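Local coordinates for cytochrome C-type biogenesis protein ccmF (Thermus thermophilus, PDB 6ZMQ) that probably handles heme during cytochrome c maturation as a membrane-bound heme lyase, carrying a heme b within its helical bundle, at residues F372-Y386 / F404-I416. Residues are numbered along the deposited sequence; the frame is centred on the assembly and turned at random.
Sequences FFAGWALVVVLGTFY and FFNQVSAPLGAGI. With PTY (phosphatidylethanolamine), chain H.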
loop_
_atom_site.group_PDB
_atom_site.type_symbol
_atom_site.label_atom_id
_atom_site.label_comp_id
_atom_site.label_asym_id
_atom_site.label_seq_id
_atom_site.Cartn_x
_atom_site.Cartn_y
_atom_site.Cartn_z
ATOM N N PHE A 372 -5.586 18.827 2.266
ATOM C CA PHE A 372 -4.798 18.417 3.428
ATOM C C PHE A 372 -3.988 17.156 3.133
ATOM O O PHE A 372 -2.824 17.047 3.544
ATOM C CB PHE A 372 -5.724 18.183 4.623
ATOM C CG PHE A 372 -5.954 19.403 5.483
ATOM C CD1 PHE A 372 -6.062 20.672 4.921
ATOM C CD2 PHE A 372 -6.076 19.270 6.863
ATOM C CE1 PHE A 372 -6.286 21.784 5.714
ATOM C CE2 PHE A 372 -6.296 20.377 7.662
ATOM C CZ PHE A 372 -6.400 21.636 7.084
ATOM N N PHE A 373 -4.590 16.207 2.399
ATOM C CA PHE A 373 -3.886 14.994 1.976
ATOM C C PHE A 373 -2.743 15.321 1.012
ATOM O O PHE A 373 -1.616 14.824 1.169
ATOM C CB PHE A 373 -4.868 14.028 1.309
ATOM C CG PHE A 373 -5.672 13.193 2.268
ATOM C CD1 PHE A 373 -5.056 12.289 3.116
ATOM C CD2 PHE A 373 -7.055 13.296 2.296
ATOM C CE1 PHE A 373 -5.803 11.517 3.984
ATOM C CE2 PHE A 373 -7.809 12.538 3.169
ATOM C CZ PHE A 373 -7.181 11.652 4.007
ATOM N N ALA A 374 -3.030 16.155 0.002
ATOM C CA ALA A 374 -2.021 16.579 -0.968
ATOM C C ALA A 374 -0.932 17.418 -0.318
ATOM O O ALA A 374 0.240 17.306 -0.687
ATOM C CB ALA A 374 -2.690 17.361 -2.102
ATOM N N GLY A 375 -1.300 18.250 0.661
ATOM C CA GLY A 375 -0.310 19.013 1.401
ATOM C C GLY A 375 0.577 18.143 2.266
ATOM O O GLY A 375 1.762 18.424 2.427
ATOM N N TRP A 376 0.010 17.078 2.833
ATOM C CA TRP A 376 0.788 16.113 3.604
ATOM C C TRP A 376 1.811 15.394 2.723
ATOM O O TRP A 376 2.990 15.285 3.092
ATOM C CB TRP A 376 -0.177 15.126 4.274
ATOM C CG TRP A 376 0.378 14.289 5.418
ATOM C CD1 TRP A 376 1.680 14.170 5.804
ATOM C CD2 TRP A 376 -0.377 13.454 6.318
ATOM N NE1 TRP A 376 1.778 13.313 6.872
ATOM C CE2 TRP A 376 0.524 12.866 7.202
ATOM C CE3 TRP A 376 -1.736 13.154 6.450
ATOM C CZ2 TRP A 376 0.108 11.998 8.199
ATOM C CZ3 TRP A 376 -2.135 12.287 7.442
ATOM C CH2 TRP A 376 -1.227 11.734 8.292
ATOM N N ALA A 377 1.372 14.903 1.554
ATOM C CA ALA A 377 2.284 14.262 0.601
ATOM C C ALA A 377 3.328 15.246 0.067
ATOM O O ALA A 377 4.494 14.880 -0.149
ATOM C CB ALA A 377 1.480 13.637 -0.542
ATOM N N LEU A 378 2.920 16.506 -0.129
ATOM C CA LEU A 378 3.823 17.584 -0.521
ATOM C C LEU A 378 4.889 17.842 0.539
ATOM O O LEU A 378 6.060 18.042 0.208
ATOM C CB LEU A 378 3.014 18.860 -0.779
ATOM C CG LEU A 378 3.713 20.145 -1.241
ATOM C CD1 LEU A 378 4.650 19.857 -2.422
ATOM C CD2 LEU A 378 2.722 21.269 -1.573
ATOM N N VAL A 379 4.504 17.836 1.822
ATOM C CA VAL A 379 5.473 18.078 2.894
ATOM C C VAL A 379 6.412 16.879 3.072
ATOM O O VAL A 379 7.609 17.062 3.326
ATOM C CB VAL A 379 4.736 18.472 4.199
ATOM C CG1 VAL A 379 5.660 18.553 5.380
ATOM C CG2 VAL A 379 4.159 19.870 4.061
ATOM N N VAL A 380 5.919 15.652 2.865
ATOM C CA VAL A 380 6.784 14.473 2.978
ATOM C C VAL A 380 7.801 14.427 1.828
ATOM O O VAL A 380 8.991 14.151 2.050
ATOM C CB VAL A 380 5.919 13.194 3.067
ATOM C CG1 VAL A 380 6.746 11.934 2.934
ATOM C CG2 VAL A 380 5.169 13.151 4.394
ATOM N N VAL A 381 7.372 14.784 0.608
ATOM C CA VAL A 381 8.293 14.861 -0.531
ATOM C C VAL A 381 9.275 16.026 -0.360
ATOM O O VAL A 381 10.487 15.871 -0.567
ATOM C CB VAL A 381 7.495 14.959 -1.848
ATOM C CG1 VAL A 381 8.314 15.588 -2.982
ATOM C CG2 VAL A 381 6.968 13.582 -2.268
ATOM N N LEU A 382 8.773 17.190 0.084
ATOM C CA LEU A 382 9.603 18.374 0.290
ATOM C C LEU A 382 10.562 18.205 1.464
ATOM O O LEU A 382 11.566 18.913 1.531
ATOM C CB LEU A 382 8.702 19.604 0.484
ATOM C CG LEU A 382 9.177 21.069 0.481
ATOM C CD1 LEU A 382 8.084 21.946 -0.108
ATOM C CD2 LEU A 382 9.487 21.563 1.890
ATOM N N GLY A 383 10.257 17.308 2.403
ATOM C CA GLY A 383 11.169 17.047 3.504
ATOM C C GLY A 383 12.204 15.988 3.174
ATOM O O GLY A 383 13.334 16.041 3.673
ATOM N N THR A 384 11.800 14.966 2.402
ATOM C CA THR A 384 12.710 13.905 1.960
ATOM C C THR A 384 13.868 14.458 1.124
ATOM O O THR A 384 15.031 14.079 1.325
ATOM C CB THR A 384 11.912 12.844 1.184
ATOM O OG1 THR A 384 11.158 12.044 2.105
ATOM C CG2 THR A 384 12.808 11.911 0.357
ATOM N N PHE A 385 13.582 15.406 0.236
ATOM C CA PHE A 385 14.587 15.952 -0.664
ATOM C C PHE A 385 15.223 17.228 -0.121
ATOM O O PHE A 385 16.105 17.793 -0.775
ATOM C CB PHE A 385 13.964 16.214 -2.038
ATOM C CG PHE A 385 13.582 14.959 -2.788
ATOM C CD1 PHE A 385 14.207 13.743 -2.524
ATOM C CD2 PHE A 385 12.567 14.995 -3.737
ATOM C CE1 PHE A 385 13.843 12.594 -3.211
ATOM C CE2 PHE A 385 12.195 13.849 -4.425
ATOM C CZ PHE A 385 12.835 12.649 -4.161
ATOM N N TYR A 386 14.795 17.683 1.057
ATOM C CA TYR A 386 15.390 18.871 1.670
ATOM C C TYR A 386 16.837 18.664 2.125
ATOM O O TYR A 386 17.595 19.645 2.078
ATOM C CB TYR A 386 14.478 19.360 2.810
ATOM C CG TYR A 386 15.043 20.324 3.825
ATOM C CD1 TYR A 386 15.369 21.626 3.459
ATOM C CD2 TYR A 386 15.166 19.964 5.164
ATOM C CE1 TYR A 386 15.852 22.535 4.388
ATOM C CE2 TYR A 386 15.649 20.865 6.106
ATOM C CZ TYR A 386 15.991 22.148 5.709
ATOM O OH TYR A 386 16.470 23.049 6.632
ATOM N N PHE A 404 10.803 16.406 12.221
ATOM C CA PHE A 404 10.133 17.090 11.110
ATOM C C PHE A 404 8.831 16.384 10.744
ATOM O O PHE A 404 7.763 17.006 10.746
ATOM C CB PHE A 404 11.082 17.141 9.894
ATOM C CG PHE A 404 10.709 18.142 8.781
ATOM C CD1 PHE A 404 9.568 18.954 8.821
ATOM C CD2 PHE A 404 11.520 18.216 7.650
ATOM C CE1 PHE A 404 9.266 19.815 7.776
ATOM C CE2 PHE A 404 11.225 19.081 6.604
ATOM C CZ PHE A 404 10.098 19.878 6.669
ATOM N N PHE A 405 8.903 15.082 10.459
ATOM C CA PHE A 405 7.736 14.378 9.939
ATOM C C PHE A 405 6.664 14.180 11.006
ATOM O O PHE A 405 5.471 14.261 10.697
ATOM C CB PHE A 405 8.154 13.060 9.289
ATOM C CG PHE A 405 8.931 13.247 8.013
ATOM C CD1 PHE A 405 8.490 14.161 7.064
ATOM C CD2 PHE A 405 10.075 12.503 7.748
ATOM C CE1 PHE A 405 9.184 14.350 5.887
ATOM C CE2 PHE A 405 10.774 12.685 6.564
ATOM C CZ PHE A 405 10.324 13.613 5.635
ATOM N N ASN A 406 7.058 13.980 12.269
ATOM C CA ASN A 406 6.063 13.876 13.337
ATOM C C ASN A 406 5.363 15.214 13.592
ATOM O O ASN A 406 4.129 15.266 13.735
ATOM C CB ASN A 406 6.712 13.351 14.615
ATOM C CG ASN A 406 6.942 11.846 14.580
ATOM O OD1 ASN A 406 6.330 11.128 13.788
ATOM N ND2 ASN A 406 7.806 11.363 15.462
ATOM N N GLN A 407 6.132 16.314 13.637
ATOM C CA GLN A 407 5.538 17.606 13.958
ATOM C C GLN A 407 4.738 18.167 12.787
ATOM O O GLN A 407 3.901 19.057 12.983
ATOM C CB GLN A 407 6.607 18.599 14.428
ATOM C CG GLN A 407 7.300 19.414 13.349
ATOM C CD GLN A 407 8.593 20.023 13.853
ATOM O OE1 GLN A 407 9.114 19.622 14.891
ATOM N NE2 GLN A 407 9.108 21.003 13.126
ATOM N N VAL A 408 4.998 17.701 11.559
ATOM C CA VAL A 408 4.079 18.064 10.479
ATOM C C VAL A 408 2.868 17.129 10.445
ATOM O O VAL A 408 1.771 17.553 10.072
ATOM C CB VAL A 408 4.786 18.158 9.105
ATOM C CG1 VAL A 408 5.903 19.205 9.136
ATOM C CG2 VAL A 408 5.281 16.814 8.595
ATOM N N SER A 409 3.028 15.855 10.837
ATOM C CA SER A 409 1.943 14.893 10.651
ATOM C C SER A 409 0.843 15.060 11.691
ATOM O O SER A 409 -0.328 14.789 11.399
ATOM C CB SER A 409 2.487 13.465 10.665
ATOM O OG SER A 409 3.602 13.345 9.799
ATOM N N ALA A 410 1.197 15.479 12.911
ATOM C CA ALA A 410 0.176 15.551 13.960
ATOM C C ALA A 410 -0.865 16.668 13.756
ATOM O O ALA A 410 -2.064 16.384 13.956
ATOM C CB ALA A 410 0.855 15.578 15.338
ATOM N N PRO A 411 -0.519 17.918 13.350
ATOM C CA PRO A 411 -1.599 18.870 12.996
ATOM C C PRO A 411 -2.408 18.477 11.770
ATOM O O PRO A 411 -3.625 18.690 11.740
ATOM C CB PRO A 411 -0.837 20.184 12.735
ATOM C CG PRO A 411 0.586 19.764 12.589
ATOM C CD PRO A 411 0.694 18.714 13.606
ATOM N N LEU A 412 -1.752 17.922 10.750
ATOM C CA LEU A 412 -2.447 17.558 9.520
ATOM C C LEU A 412 -3.360 16.351 9.743
ATOM O O LEU A 412 -4.464 16.272 9.178
ATOM C CB LEU A 412 -1.408 17.294 8.429
ATOM C CG LEU A 412 -0.613 18.519 7.955
ATOM C CD1 LEU A 412 0.054 18.199 6.650
ATOM C CD2 LEU A 412 -1.462 19.769 7.814
ATOM N N GLY A 413 -2.918 15.415 10.589
ATOM C CA GLY A 413 -3.772 14.313 10.995
ATOM C C GLY A 413 -4.959 14.758 11.828
ATOM O O GLY A 413 -6.066 14.234 11.664
ATOM N N ALA A 414 -4.742 15.736 12.722
ATOM C CA ALA A 414 -5.848 16.342 13.467
ATOM C C ALA A 414 -6.845 17.033 12.540
ATOM O O ALA A 414 -8.067 16.934 12.739
ATOM C CB ALA A 414 -5.296 17.330 14.496
ATOM N N GLY A 415 -6.341 17.674 11.485
ATOM C CA GLY A 415 -7.217 18.336 10.539
ATOM C C GLY A 415 -8.055 17.400 9.695
ATOM O O GLY A 415 -9.244 17.665 9.480
ATOM N N ILE A 416 -7.480 16.285 9.229
ATOM C CA ILE A 416 -8.296 15.347 8.452
ATOM C C ILE A 416 -9.252 14.576 9.359
ATOM O O ILE A 416 -10.376 14.259 8.953
ATOM C CB ILE A 416 -7.446 14.408 7.567
ATOM C CG1 ILE A 416 -6.582 13.417 8.348
ATOM C CG2 ILE A 416 -6.602 15.227 6.620
ATOM C CD1 ILE A 416 -5.725 12.565 7.458
HETATM C C1 PTY H . 3.745 13.898 20.982
HETATM C C2 PTY H . 4.543 20.057 18.139
HETATM C C3 PTY H . 4.470 19.924 19.660
HETATM O O4 PTY H . 3.644 12.831 20.084
HETATM C C5 PTY H . 2.725 16.083 21.641
HETATM C C6 PTY H . 2.634 14.901 20.679
HETATM O O7 PTY H . 1.384 14.281 20.802
HETATM C C8 PTY H . 0.684 14.215 19.592
HETATM O O10 PTY H . 0.529 13.167 19.054
HETATM C C11 PTY H . 0.147 15.503 18.964
HETATM C C12 PTY H . -1.379 15.500 18.896
HETATM C C13 PTY H . -1.878 16.934 19.089
HETATM C C14 PTY H . -1.636 17.747 17.816
HETATM C C15 PTY H . -2.206 19.157 17.968
HETATM C C16 PTY H . -3.467 19.351 17.120
HETATM C C17 PTY H . -4.133 20.667 17.535
HETATM C C18 PTY H . -5.360 21.004 16.679
HETATM C C19 PTY H . -6.154 22.112 17.382
HETATM C C20 PTY H . -7.642 22.120 17.007
HETATM C C21 PTY H . -8.428 22.895 18.072
HETATM C C22 PTY H . -9.076 24.156 17.490
HETATM C C23 PTY H . -9.974 24.832 18.534
HETATM C C24 PTY H . -10.987 25.753 17.850
HETATM C C25 PTY H . -12.127 26.084 18.812
HETATM C C26 PTY H . -13.439 26.102 18.031
HETATM C C27 PTY H . -13.904 27.545 17.854
HETATM C C28 PTY H . -14.811 27.638 16.630
HETATM C C29 PTY H . -13.961 27.458 15.373
HETATM C C30 PTY H . 4.861 12.415 19.533
HETATM C C31 PTY H . 4.908 11.816 18.126
HETATM O O30 PTY H . 5.862 12.517 20.155
HETATM C C32 PTY H . 3.588 12.065 17.397
HETATM C C33 PTY H . 3.679 11.521 15.972
HETATM C C34 PTY H . 2.653 12.233 15.095
HETATM C C35 PTY H . 1.252 11.760 15.468
HETATM C C36 PTY H . 0.540 11.274 14.209
HETATM C C37 PTY H . -0.961 11.532 14.327
HETATM C C38 PTY H . -1.601 11.106 13.012
HETATM C C39 PTY H . -3.056 10.722 13.251
HETATM C C40 PTY H . -3.535 9.827 12.114
HETATM C C41 PTY H . -4.909 10.330 11.674
HETATM C C42 PTY H . -5.507 9.378 10.643
HETATM C C43 PTY H . -4.709 9.494 9.348
HETATM C C44 PTY H . -5.482 8.867 8.189
HETATM P P1 PTY H . 4.429 18.099 21.528
HETATM O O11 PTY H . 4.078 18.624 20.006
HETATM O O12 PTY H . 3.653 18.912 22.534
HETATM O O13 PTY H . 5.902 18.293 21.788
HETATM O O14 PTY H . 4.059 16.501 21.700
HETATM N N1 PTY H . 4.666 21.454 17.754
#
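Trp376 CG stands opposite the main-chain N (chi1 -163°), which turns the indole toward helix 402-422 although its CB does not point there; Ile416 CG1 sits between the backbone N and the carbonyl carbon (chi1 67°), and an extended chi2 sends CD1 to the indole rim. There CD1 lies in the ring plane, 3.6 Å from Trp376 CZ3, and it also touches Phe373 CE1 at 3.6 Å, while Ile416 CG2 lies over one face of the Phe373 ring and against Phe372 CB. The Phe372 ring brings its edge to Gly415, CE2 to CA at 3.6 Å. At the other end of the indole, Trp376 NE1 is at best a weak and doubtful donor to Ser409 OG (3.4 Å). Leu412 CD1 packs against Trp376 CB, the two side chains running past each other in opposite directions. These residues join helices 362-384 and 402-422, both predicted to span the membrane, antiparallel with segment axes approaching to 10.2 Å at 169°. Phe373 reaches on to the bound heme, and Ile416 CD1 meets a phosphatidylethanolamine tail at C43. With an alanine at Trp376, Ile416 CD1 is likely to lose its indole edge, and a gap would probably open beside Leu412 CD1 and Ser409 CB. Toward the C-terminal end of helix 362-384, Val379 and Val408 meet tip to tip, CG1 to CG2 at 3.7 Å. Gly383 has no side chain, and a CB would run into Phe405 CE1; Phe404 CE2 lies 3.7 Å from Gly383 CA, and Phe405 points its edge at Thr384 N.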